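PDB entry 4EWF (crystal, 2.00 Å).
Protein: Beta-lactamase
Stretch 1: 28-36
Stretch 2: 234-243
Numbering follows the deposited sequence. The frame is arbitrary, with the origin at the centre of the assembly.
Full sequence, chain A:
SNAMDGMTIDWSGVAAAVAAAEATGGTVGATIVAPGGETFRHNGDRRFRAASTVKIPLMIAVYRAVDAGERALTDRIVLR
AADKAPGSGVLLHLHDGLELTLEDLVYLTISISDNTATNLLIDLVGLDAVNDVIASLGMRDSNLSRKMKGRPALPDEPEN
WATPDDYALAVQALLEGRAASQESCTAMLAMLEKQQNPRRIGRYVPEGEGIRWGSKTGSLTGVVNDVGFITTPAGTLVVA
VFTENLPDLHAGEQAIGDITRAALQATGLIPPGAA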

# COMPACT_ATOMS: atom_id res chain seq x y z
N VAL A 28 6.32 4.68 -14.75
CA VAL A 28 5.36 4.97 -13.68
C VAL A 28 3.99 4.37 -14.03
O VAL A 28 3.57 4.37 -15.19
CB VAL A 28 5.21 6.52 -13.49
CG1 VAL A 28 4.04 6.86 -12.54
CG2 VAL A 28 6.52 7.12 -12.97
N GLY A 29 3.31 3.82 -13.03
CA GLY A 29 1.91 3.43 -13.17
C GLY A 29 1.17 4.19 -12.08
O GLY A 29 1.62 4.22 -10.93
N ALA A 30 0.06 4.81 -12.44
CA ALA A 30 -0.69 5.63 -11.48
C ALA A 30 -2.17 5.58 -11.78
O ALA A 30 -2.60 5.75 -12.93
CB ALA A 30 -0.21 7.08 -11.53
N THR A 31 -2.95 5.34 -10.73
CA THR A 31 -4.39 5.45 -10.80
C THR A 31 -4.80 6.30 -9.60
O THR A 31 -4.52 5.96 -8.46
CB THR A 31 -5.06 4.06 -10.74
OG1 THR A 31 -4.69 3.31 -11.90
CG2 THR A 31 -6.58 4.18 -10.70
N ILE A 32 -5.45 7.43 -9.88
CA ILE A 32 -5.74 8.40 -8.85
C ILE A 32 -7.20 8.75 -8.96
O ILE A 32 -7.66 9.16 -10.02
CB ILE A 32 -4.87 9.66 -9.02
CG1 ILE A 32 -3.39 9.31 -8.81
CG2 ILE A 32 -5.35 10.79 -8.07
CD1 ILE A 32 -2.41 10.36 -9.34
N VAL A 33 -7.94 8.56 -7.88
CA VAL A 33 -9.37 8.80 -7.95
C VAL A 33 -9.75 10.05 -7.17
O VAL A 33 -9.53 10.12 -5.97
CB VAL A 33 -10.17 7.61 -7.40
CG1 VAL A 33 -11.66 7.82 -7.65
CG2 VAL A 33 -9.68 6.30 -8.06
N ALA A 34 -10.34 11.02 -7.87
CA ALA A 34 -10.76 12.27 -7.24
C ALA A 34 -11.99 12.03 -6.38
O ALA A 34 -12.72 11.06 -6.60
CB ALA A 34 -11.06 13.33 -8.31
N PRO A 35 -12.24 12.92 -5.42
CA PRO A 35 -13.44 12.90 -4.59
C PRO A 35 -14.70 12.62 -5.41
O PRO A 35 -15.50 11.77 -5.03
CB PRO A 35 -13.48 14.31 -4.03
CG PRO A 35 -12.05 14.67 -3.88
CD PRO A 35 -11.35 14.03 -5.05
N GLY A 36 -14.86 13.30 -6.53
CA GLY A 36 -16.02 13.03 -7.37
C GLY A 36 -16.15 11.61 -7.92
O GLY A 36 -17.24 11.16 -8.26
N ALA A 234 -12.95 18.44 2.59
CA ALA A 234 -13.49 18.61 1.25
C ALA A 234 -13.66 17.29 0.48
O ALA A 234 -14.31 17.26 -0.57
CB ALA A 234 -12.62 19.56 0.46
N GLY A 235 -13.08 16.20 0.99
CA GLY A 235 -13.20 14.90 0.34
C GLY A 235 -11.93 14.06 0.39
O GLY A 235 -10.93 14.47 0.99
N THR A 236 -11.96 12.89 -0.25
CA THR A 236 -10.84 11.95 -0.18
C THR A 236 -10.24 11.64 -1.54
O THR A 236 -10.96 11.36 -2.50
CB THR A 236 -11.26 10.62 0.49
OG1 THR A 236 -11.63 10.88 1.85
CG2 THR A 236 -10.10 9.62 0.48
N LEU A 237 -8.91 11.69 -1.61
CA LEU A 237 -8.18 11.33 -2.81
C LEU A 237 -7.63 9.91 -2.69
O LEU A 237 -6.95 9.58 -1.71
CB LEU A 237 -7.01 12.30 -2.99
CG LEU A 237 -6.21 12.13 -4.28
CD1 LEU A 237 -7.03 12.70 -5.43
CD2 LEU A 237 -4.87 12.83 -4.18
N VAL A 238 -7.89 9.05 -3.67
CA VAL A 238 -7.26 7.72 -3.67
C VAL A 238 -6.05 7.73 -4.58
O VAL A 238 -6.13 8.18 -5.72
CB VAL A 238 -8.24 6.62 -4.12
CG1 VAL A 238 -7.53 5.28 -4.24
CG2 VAL A 238 -9.42 6.52 -3.14
N VAL A 239 -4.92 7.23 -4.09
CA VAL A 239 -3.67 7.27 -4.83
C VAL A 239 -2.95 5.92 -4.86
O VAL A 239 -2.55 5.40 -3.83
CB VAL A 239 -2.72 8.33 -4.22
CG1 VAL A 239 -1.36 8.32 -4.95
CG2 VAL A 239 -3.38 9.71 -4.27
N ALA A 240 -2.78 5.37 -6.05
CA ALA A 240 -1.98 4.15 -6.20
C ALA A 240 -0.90 4.40 -7.26
O ALA A 240 -1.19 4.50 -8.45
CB ALA A 240 -2.89 2.97 -6.60
N VAL A 241 0.34 4.56 -6.81
CA VAL A 241 1.43 4.83 -7.73
C VAL A 241 2.51 3.78 -7.59
O VAL A 241 2.96 3.50 -6.48
CB VAL A 241 2.04 6.22 -7.47
CG1 VAL A 241 3.23 6.49 -8.39
CG2 VAL A 241 0.96 7.29 -7.67
N PHE A 242 2.88 3.18 -8.71
CA PHE A 242 3.97 2.22 -8.78
C PHE A 242 5.07 2.78 -9.65
O PHE A 242 4.79 3.38 -10.69
CB PHE A 242 3.45 0.88 -9.34
CG PHE A 242 2.52 0.17 -8.39
CD1 PHE A 242 2.95 -0.91 -7.64
CD2 PHE A 242 1.23 0.65 -8.19
CE1 PHE A 242 2.10 -1.56 -6.74
CE2 PHE A 242 0.36 0.01 -7.28
CZ PHE A 242 0.81 -1.09 -6.55
N THR A 243 6.32 2.62 -9.23
CA THR A 243 7.41 3.07 -10.09
C THR A 243 8.49 2.01 -10.20
O THR A 243 8.75 1.26 -9.25
CB THR A 243 8.07 4.42 -9.65
OG1 THR A 243 9.04 4.18 -8.62
CG2 THR A 243 7.03 5.44 -9.18
O HOH W 1 -11.90 9.36 -4.08

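Strands 28-33 and 235-243 run antiparallel, their axes 176° apart and 4.6 Å at closest approach, although at least 200 residues separate any touching pair in sequence. The register is regular. Gly 29 and Phe 242 form a hydrogen-bonded pair, Gly 29 N to Phe 242 O at 2.8 Å and Phe 242 N to Gly 29 O at 2.8 Å. Two residues on, Thr 31 N reaches Ala 240 O at 3.0 Å and Ala 240 N returns to Thr 31 O at 3.0 Å; Val 33 N to Val 238 O (2.8 Å) and Val 238 N to Val 33 O (3.0 Å) complete the ladder. Between these rungs lie the non-hydrogen-bonded pairs, where CA-H groups approach the same carbonyls: Ile 32 CA lies 3.2 Å from Val 238 O, and Ala 30 CA 3.3 Å from Ala 240 O.

Past Val 33 the ladder stops. Pro 35 has no amide hydrogen to donate, and its N stands 3.5 Å from Thr 236 O. Water 1 sits between the strands here, its O 3.1 Å from Val 33 O and 2.7 Å from Thr 236 O, within hydrogen-bonding reach of both; it has more acceptors around it than protons to give.

Side chains alternate between the faces. Val 28, Ala 30 and Ile 32 share one with Val 239, Val 241 and Thr 243. There the small Ala 30 packs its CB 4.0 Å from Val 241 CG2, while Ile 32 CG2 reaches diagonally to Leu 237 CD1 at 3.7 Å, closer than to Val 239 CG2 directly across at 4.4 Å. On the other face, Val 33 and Val 238 pair squarely, CB to CB at 3.9 Å. Gly 235 obeys a different rule: its phi of 142° would jam a CB against the preceding carbonyl, and an ideal CB would also sit 3.0 Å from Pro 35 CB.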